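Local coordinates for Slr1964 protein (Synechocystis sp., PDB 4JDX) that accelerates the return of the orange carotenoid protein from its active red form to the orange form, restoring phycobilisome fluorescence after non-photochemical quenching, at residues A[22-26]-A[97-101]; A[30-34]-A[68-73]. All coordinates share one frame; numbering follows the deposited sequence.

From the N terminus the chain runs up helix 17-47, the long element that both contacts use, and turns back along helix 53-70. Contact 2 (30-34 with 68-73) closes this hairpin where the second helix runs out. The chain then passes through helix 80-89 and returns to the early part of helix 17-47, where contact 1 (22-26 with 97-101) closes the wider loop just before helix 103-114. The smaller loop thus lies wholly within the larger one. Their centres are about 16 Å apart, yet they are joined directly, since Arg33 of 30-34 makes a salt bridge to Glu97 of 97-101.

Contact 1 (A[22-26]-A[97-101]); sequences SAHAL and ELTFL
The loop leading into helix 103-114 docks here on an early part of helix 17-47, with Phe100 laid against Ser22 and Ala23 and Leu26 set against Glu97 and Leu98. Ser22 CB sits over one face of the Phe100 ring in a CH-pi contact, 3.6 Å from the ring centroid and 18° off the ring normal. Ser22 CB is offset toward the rim, 3.4 Å from Phe100 CD1. The opposite face is covered by Leu101 CG of the loop itself, which leaves the ring sandwiched between its own chain and the helix. With chi1 at 68°, CG of Phe100 falls between the backbone N and the carbonyl carbon, and this rotation carries the ring across to the helix. The far end of the ring, Phe100 CZ, reaches Ala23 CB at 4.1 Å.

One helical turn further on, both methyls of Leu26 lean on Glu97. Leu26 CD1 lies 3.6 Å from Glu97 OE1, a van der Waals contact of a methyl with a carboxylate whose polar needs are met by other groups: Glu97 OE2 pairs with Arg33 and OE1 accepts from Gln94 N. Leu26 CD2 rests on the carbonyl oxygen, Glu97 O, at 3.6 Å. Leu26 CD2 also meets the Phe100 edge near the ring plane and packs on Leu98 CD2 at 4.0 Å, the two leucine side chains running roughly perpendicular. Phe84 of helix 80-89 touches both Ala23 and Leu26, while Ile109 of helix 103-114 touches Leu98, placing these side chains among three helices. A type I beta turn from Leu98 to Leu101, closed by Leu101 N to Leu98 O at 3.0 Å, presents Phe100 at its third position. The whole is an aromatic side chain offered by a beta turn to a helix surface, within the all-helical fold of the fluorescence recovery protein family.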
ATOM      1  N   SER A  22      31.091 -11.867  -5.517  1.00 51.63           N
ATOM      2  CA  SER A  22      30.855 -10.641  -6.272  1.00 53.67           C
ATOM      3  C   SER A  22      29.420 -10.575  -6.791  1.00 49.55           C
ATOM      4  O   SER A  22      28.875  -9.489  -6.995  1.00 46.80           O
ATOM      5  CB  SER A  22      31.841 -10.522  -7.435  1.00 44.96           C
ATOM      6  OG  SER A  22      33.065  -9.966  -6.998  1.00 56.46           O
ATOM      7  N   ALA A  23      28.813 -11.739  -7.002  1.00 40.13           N
ATOM      8  CA  ALA A  23      27.421 -11.805  -7.431  1.00 44.34           C
ATOM      9  C   ALA A  23      26.522 -11.288  -6.314  1.00 44.08           C
ATOM     10  O   ALA A  23      25.577 -10.538  -6.560  1.00 52.13           O
ATOM     11  CB  ALA A  23      27.045 -13.232  -7.805  1.00 38.26           C
ATOM     12  N   HIS A  24      26.830 -11.691  -5.085  1.00 40.43           N
ATOM     13  CA  HIS A  24      26.093 -11.234  -3.912  1.00 48.06           C
ATOM     14  C   HIS A  24      26.184  -9.722  -3.779  1.00 44.67           C
ATOM     15  O   HIS A  24      25.190  -9.050  -3.493  1.00 51.40           O
ATOM     16  CB  HIS A  24      26.643 -11.892  -2.644  1.00 42.22           C
ATOM     17  CG  HIS A  24      26.270 -13.333  -2.500  1.00 50.82           C
ATOM     18  ND1 HIS A  24      26.983 -14.210  -1.709  1.00 60.13           N
ATOM     19  CD2 HIS A  24      25.257 -14.052  -3.037  1.00 54.96           C
ATOM     20  CE1 HIS A  24      26.428 -15.405  -1.771  1.00 62.70           C
ATOM     21  NE2 HIS A  24      25.377 -15.337  -2.569  1.00 54.65           N
ATOM     22  N   ALA A  25      27.383  -9.189  -3.992  1.00 41.21           N
ATOM     23  CA  ALA A  25      27.620  -7.759  -3.857  1.00 44.51           C
ATOM     24  C   ALA A  25      26.847  -7.007  -4.932  1.00 42.41           C
ATOM     25  O   ALA A  25      26.387  -5.884  -4.713  1.00 52.01           O
ATOM     26  CB  ALA A  25      29.110  -7.458  -3.959  1.00 44.58           C
ATOM     27  N   LEU A  26      26.697  -7.636  -6.091  1.00 40.16           N
ATOM     28  CA  LEU A  26      25.985  -7.023  -7.203  1.00 52.04           C
ATOM     29  C   LEU A  26      24.477  -7.108  -6.981  1.00 43.94           C
ATOM     30  O   LEU A  26      23.733  -6.208  -7.370  1.00 46.10           O
ATOM     31  CB  LEU A  26      26.370  -7.693  -8.523  1.00 44.29           C
ATOM     32  CG  LEU A  26      25.678  -7.119  -9.759  1.00 40.10           C
ATOM     33  CD1 LEU A  26      25.825  -5.598  -9.799  1.00 49.73           C
ATOM     34  CD2 LEU A  26      26.237  -7.758 -11.024  1.00 45.28           C
ATOM     35  N   GLU A  97      29.018  -4.724 -15.438  1.00 50.78           N
ATOM     36  CA  GLU A  97      29.159  -5.170 -14.055  1.00 50.78           C
ATOM     37  C   GLU A  97      29.186  -6.696 -13.945  1.00 51.15           C
ATOM     38  O   GLU A  97      29.261  -7.243 -12.842  1.00 38.89           O
ATOM     39  CB  GLU A  97      28.014  -4.603 -13.210  1.00 41.81           C
ATOM     40  CG  GLU A  97      28.017  -3.085 -13.121  1.00 39.21           C
ATOM     41  CD  GLU A  97      26.822  -2.529 -12.372  1.00 47.76           C
ATOM     42  OE1 GLU A  97      25.739  -3.148 -12.423  1.00 46.62           O
ATOM     43  OE2 GLU A  97      26.971  -1.469 -11.727  1.00 53.80           O
ATOM     44  N   LEU A  98      29.137  -7.375 -15.088  1.00 50.82           N
ATOM     45  CA  LEU A  98      29.115  -8.835 -15.123  1.00 54.90           C
ATOM     46  C   LEU A  98      30.474  -9.431 -15.484  1.00 46.42           C
ATOM     47  O   LEU A  98      30.615 -10.649 -15.582  1.00 50.56           O
ATOM     48  CB  LEU A  98      28.080  -9.309 -16.143  1.00 55.58           C
ATOM     49  CG  LEU A  98      26.635  -8.898 -15.858  1.00 57.71           C
ATOM     50  CD1 LEU A  98      25.745  -9.225 -17.051  1.00 60.81           C
ATOM     51  CD2 LEU A  98      26.136  -9.579 -14.591  1.00 56.98           C
ATOM     52  N   THR A  99      31.473  -8.573 -15.665  1.00 43.52           N
ATOM     53  CA  THR A  99      32.763  -8.996 -16.199  1.00 47.56           C
ATOM     54  C   THR A  99      33.596  -9.819 -15.214  1.00 45.63           C
ATOM     55  O   THR A  99      34.673 -10.301 -15.564  1.00 53.01           O
ATOM     56  CB  THR A  99      33.599  -7.782 -16.643  1.00 47.28           C
ATOM     57  OG1 THR A  99      33.873  -6.951 -15.508  1.00 52.79           O
ATOM     58  CG2 THR A  99      32.859  -6.974 -17.702  1.00 39.40           C
ATOM     59  N   PHE A 100      33.105  -9.981 -13.988  1.00 48.86           N
ATOM     60  CA  PHE A 100      33.790 -10.816 -13.006  1.00 48.62           C
ATOM     61  C   PHE A 100      33.398 -12.275 -13.220  1.00 52.07           C
ATOM     62  O   PHE A 100      34.067 -13.190 -12.736  1.00 49.89           O
ATOM     63  CB  PHE A 100      33.456 -10.374 -11.578  1.00 39.60           C
ATOM     64  CG  PHE A 100      32.026 -10.629 -11.181  1.00 40.78           C
ATOM     65  CD1 PHE A 100      31.656 -11.834 -10.609  1.00 41.96           C
ATOM     66  CD2 PHE A 100      31.055  -9.666 -11.381  1.00 42.71           C
ATOM     67  CE1 PHE A 100      30.346 -12.071 -10.248  1.00 49.16           C
ATOM     68  CE2 PHE A 100      29.743  -9.902 -11.020  1.00 50.65           C
ATOM     69  CZ  PHE A 100      29.389 -11.103 -10.454  1.00 51.82           C
ATOM     70  N   LEU A 101      32.315 -12.481 -13.965  1.00 38.66           N
ATOM     71  CA  LEU A 101      31.829 -13.820 -14.267  1.00 47.15           C
ATOM     72  C   LEU A 101      32.583 -14.454 -15.429  1.00 48.98           C
ATOM     73  O   LEU A 101      33.217 -13.761 -16.225  1.00 42.17           O
ATOM     74  CB  LEU A 101      30.342 -13.776 -14.614  1.00 39.07           C
ATOM     75  CG  LEU A 101      29.396 -13.343 -13.496  1.00 43.09           C
ATOM     76  CD1 LEU A 101      27.990 -13.177 -14.053  1.00 38.07           C
ATOM     77  CD2 LEU A 101      29.425 -14.352 -12.352  1.00 45.11           C
TER

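Contact 2 (A[30-34]-A[68-73]); sequences AYQRE and EIDGKY
A buried carboxylate is the striking feature here: Glu34, on helix 17-47, is gripped through both oxygens by neighbouring residues Tyr73 and Lys72. Tyr73 OH donates to Glu34 OE1 at 2.8 Å, and Lys72 NZ forms a salt bridge with Glu34 OE2, also at 2.8 Å. Each donor is tilted well out of the carboxylate plane. Glu34 leaves the helix with CG anti to its backbone N (chi1 -169°) and stays extended, which carries the acid across to the other segment. Ile69 CG1 packs on the same group, 3.6 Å from Glu34 OE1.

Lys72 NZ serves more than one acid. It is bound weakly to Glu68 OE2 and makes a further salt bridge to Glu90, an arrangement that would probably offset the repulsion between Glu34 and Glu68, whose OE2 atoms lie 4.2 Å apart.

Beside this network Tyr31 directs an edge at the face of Tyr73 in an offset edge-to-face pair, centroids 5.7 Å apart and planes at 86°. Tyr31 CB sits over that face as well, whereas Lys72 CG lies against the other. At its own edge, in the ring plane, Tyr31 CE1 touches Ile69 CG2 at 3.6 Å. Ala30 CB closes on the edge of Tyr73.

The contact joins the middle of helix 17-47 to the C-terminal end of helix 53-70 and the residues just beyond it, with Leu92, from the loop after helix 80-89, touching Glu34, Lys72 and Tyr73.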
ATOM      1  N   ALA A  30      21.986  -3.875  -6.907  1.00 36.66           N
ATOM      2  CA  ALA A  30      20.774  -3.807  -7.715  1.00 45.61           C
ATOM      3  C   ALA A  30      19.558  -3.600  -6.820  1.00 50.92           C
ATOM      4  O   ALA A  30      18.664  -2.813  -7.134  1.00 50.35           O
ATOM      5  CB  ALA A  30      20.613  -5.086  -8.527  1.00 46.60           C
ATOM      6  N   TYR A  31      19.540  -4.319  -5.704  1.00 45.08           N
ATOM      7  CA  TYR A  31      18.470  -4.211  -4.723  1.00 44.26           C
ATOM      8  C   TYR A  31      18.298  -2.761  -4.281  1.00 59.83           C
ATOM      9  O   TYR A  31      17.179  -2.245  -4.233  1.00 53.26           O
ATOM     10  CB  TYR A  31      18.768  -5.104  -3.515  1.00 43.53           C
ATOM     11  CG  TYR A  31      17.793  -4.942  -2.370  1.00 52.54           C
ATOM     12  CD1 TYR A  31      16.459  -5.287  -2.513  1.00 48.80           C
ATOM     13  CD2 TYR A  31      18.211  -4.448  -1.143  1.00 51.80           C
ATOM     14  CE1 TYR A  31      15.567  -5.139  -1.469  1.00 49.77           C
ATOM     15  CE2 TYR A  31      17.326  -4.298  -0.096  1.00 53.10           C
ATOM     16  CZ  TYR A  31      16.008  -4.645  -0.264  1.00 45.40           C
ATOM     17  OH  TYR A  31      15.128  -4.497   0.781  1.00 56.73           O
ATOM     18  N   GLN A  32      19.410  -2.104  -3.970  1.00 38.26           N
ATOM     19  CA  GLN A  32      19.378  -0.706  -3.563  1.00 42.71           C
ATOM     20  C   GLN A  32      18.876   0.175  -4.702  1.00 47.07           C
ATOM     21  O   GLN A  32      18.154   1.145  -4.471  1.00 48.52           O
ATOM     22  CB  GLN A  32      20.765  -0.251  -3.109  1.00 37.37           C
ATOM     23  CG  GLN A  32      21.219  -0.904  -1.811  1.00 45.05           C
ATOM     24  CD  GLN A  32      20.366  -0.496  -0.626  1.00 52.07           C
ATOM     25  OE1 GLN A  32      19.844   0.616  -0.581  1.00 53.99           O
ATOM     26  NE2 GLN A  32      20.216  -1.394   0.341  1.00 50.39           N
ATOM     27  N   ARG A  33      19.250  -0.173  -5.930  1.00 40.83           N
ATOM     28  CA  ARG A  33      18.813   0.585  -7.095  1.00 41.11           C
ATOM     29  C   ARG A  33      17.302   0.466  -7.264  1.00 43.23           C
ATOM     30  O   ARG A  33      16.638   1.412  -7.688  1.00 47.66           O
ATOM     31  CB  ARG A  33      19.509   0.087  -8.362  1.00 37.73           C
ATOM     32  CG  ARG A  33      21.003   0.352  -8.415  1.00 40.76           C
ATOM     33  CD  ARG A  33      21.490   0.283  -9.846  1.00 46.98           C
ATOM     34  NE  ARG A  33      22.909   0.611  -9.983  1.00 60.81           N
ATOM     35  CZ  ARG A  33      23.855  -0.230 -10.395  1.00 45.77           C
ATOM     36  NH1 ARG A  33      23.569  -1.483 -10.723  1.00 57.33           N
ATOM     37  NH2 ARG A  33      25.106   0.188 -10.482  1.00 42.47           N
ATOM     38  N   GLU A  34      16.763  -0.703  -6.935  1.00 37.44           N
ATOM     39  CA  GLU A  34      15.338  -0.946  -7.088  1.00 44.35           C
ATOM     40  C   GLU A  34      14.546  -0.185  -6.026  1.00 53.10           C
ATOM     41  O   GLU A  34      13.432   0.272  -6.282  1.00 54.66           O
ATOM     42  CB  GLU A  34      15.029  -2.441  -7.007  1.00 37.01           C
ATOM     43  CG  GLU A  34      13.607  -2.775  -7.412  1.00 49.83           C
ATOM     44  CD  GLU A  34      13.379  -4.257  -7.610  1.00 53.95           C
ATOM     45  OE1 GLU A  34      14.136  -5.065  -7.032  1.00 48.41           O
ATOM     46  OE2 GLU A  34      12.438  -4.614  -8.351  1.00 56.02           O
ATOM     47  N   GLU A  68       7.132  -9.048  -5.070  1.00 58.45           N
ATOM     48  CA  GLU A  68       8.078  -9.348  -6.136  1.00 60.83           C
ATOM     49  C   GLU A  68       9.505  -9.272  -5.607  1.00 54.75           C
ATOM     50  O   GLU A  68      10.300 -10.195  -5.782  1.00 50.70           O
ATOM     51  CB  GLU A  68       7.903  -8.338  -7.273  1.00 61.09           C
ATOM     52  CG  GLU A  68       8.900  -8.475  -8.412  1.00 59.16           C
ATOM     53  CD  GLU A  68       8.808  -7.330  -9.401  1.00 61.20           C
ATOM     54  OE1 GLU A  68       7.820  -6.571  -9.338  1.00 66.83           O
ATOM     55  OE2 GLU A  68       9.724  -7.185 -10.237  1.00 69.61           O
ATOM     56  N   ILE A  69       9.806  -8.159  -4.948  1.00 59.82           N
ATOM     57  CA  ILE A  69      11.147  -7.888  -4.440  1.00 61.93           C
ATOM     58  C   ILE A  69      11.567  -8.865  -3.346  1.00 63.84           C
ATOM     59  O   ILE A  69      12.729  -9.267  -3.278  1.00 67.79           O
ATOM     60  CB  ILE A  69      11.238  -6.449  -3.895  1.00 59.99           C
ATOM     61  CG1 ILE A  69      11.193  -5.451  -5.056  1.00 59.42           C
ATOM     62  CG2 ILE A  69      12.507  -6.260  -3.063  1.00 58.13           C
ATOM     63  CD1 ILE A  69      11.153  -4.000  -4.627  1.00 53.92           C
ATOM     64  N   ASP A  70      10.621  -9.248  -2.497  1.00 61.97           N
ATOM     65  CA  ASP A  70      10.904 -10.164  -1.399  1.00 62.59           C
ATOM     66  C   ASP A  70      11.556 -11.451  -1.897  1.00 61.24           C
ATOM     67  O   ASP A  70      12.380 -12.045  -1.200  1.00 61.85           O
ATOM     68  CB  ASP A  70       9.617 -10.504  -0.639  1.00 74.05           C
ATOM     69  CG  ASP A  70       9.130  -9.362   0.235  1.00 75.08           C
ATOM     70  OD1 ASP A  70       9.940  -8.474   0.573  1.00 76.89           O
ATOM     71  OD2 ASP A  70       7.933  -9.361   0.590  1.00 79.53           O
ATOM     72  N   GLY A  71      11.196 -11.874  -3.105  1.00 54.69           N
ATOM     73  CA  GLY A  71      11.672 -13.139  -3.638  1.00 64.41           C
ATOM     74  C   GLY A  71      12.419 -13.023  -4.955  1.00 66.45           C
ATOM     75  O   GLY A  71      12.689 -14.032  -5.607  1.00 63.56           O
ATOM     76  N   LYS A  72      12.767 -11.800  -5.347  1.00 53.06           N
ATOM     77  CA  LYS A  72      13.400 -11.569  -6.644  1.00 63.67           C
ATOM     78  C   LYS A  72      14.882 -11.941  -6.661  1.00 62.70           C
ATOM     79  O   LYS A  72      15.391 -12.438  -7.665  1.00 54.83           O
ATOM     80  CB  LYS A  72      13.247 -10.104  -7.067  1.00 59.60           C
ATOM     81  CG  LYS A  72      14.058  -9.747  -8.303  1.00 60.81           C
ATOM     82  CD  LYS A  72      13.946  -8.277  -8.653  1.00 61.02           C
ATOM     83  CE  LYS A  72      12.758  -8.008  -9.554  1.00 65.27           C
ATOM     84  NZ  LYS A  72      12.840  -6.660 -10.172  1.00 62.61           N
ATOM     85  N   TYR A  73      15.572 -11.695  -5.552  1.00 52.46           N
ATOM     86  CA  TYR A  73      17.018 -11.884  -5.499  1.00 50.13           C
ATOM     87  C   TYR A  73      17.392 -13.272  -4.994  1.00 47.30           C
ATOM     88  O   TYR A  73      17.985 -13.425  -3.928  1.00 58.50           O
ATOM     89  CB  TYR A  73      17.653 -10.784  -4.646  1.00 41.43           C
ATOM     90  CG  TYR A  73      17.445  -9.416  -5.257  1.00 51.60           C
ATOM     91  CD1 TYR A  73      18.330  -8.915  -6.202  1.00 50.38           C
ATOM     92  CD2 TYR A  73      16.342  -8.643  -4.922  1.00 43.87           C
ATOM     93  CE1 TYR A  73      18.136  -7.677  -6.778  1.00 49.60           C
ATOM     94  CE2 TYR A  73      16.142  -7.402  -5.495  1.00 46.52           C
ATOM     95  CZ  TYR A  73      17.042  -6.926  -6.423  1.00 47.08           C
ATOM     96  OH  TYR A  73      16.854  -5.691  -7.002  1.00 51.49           O
TER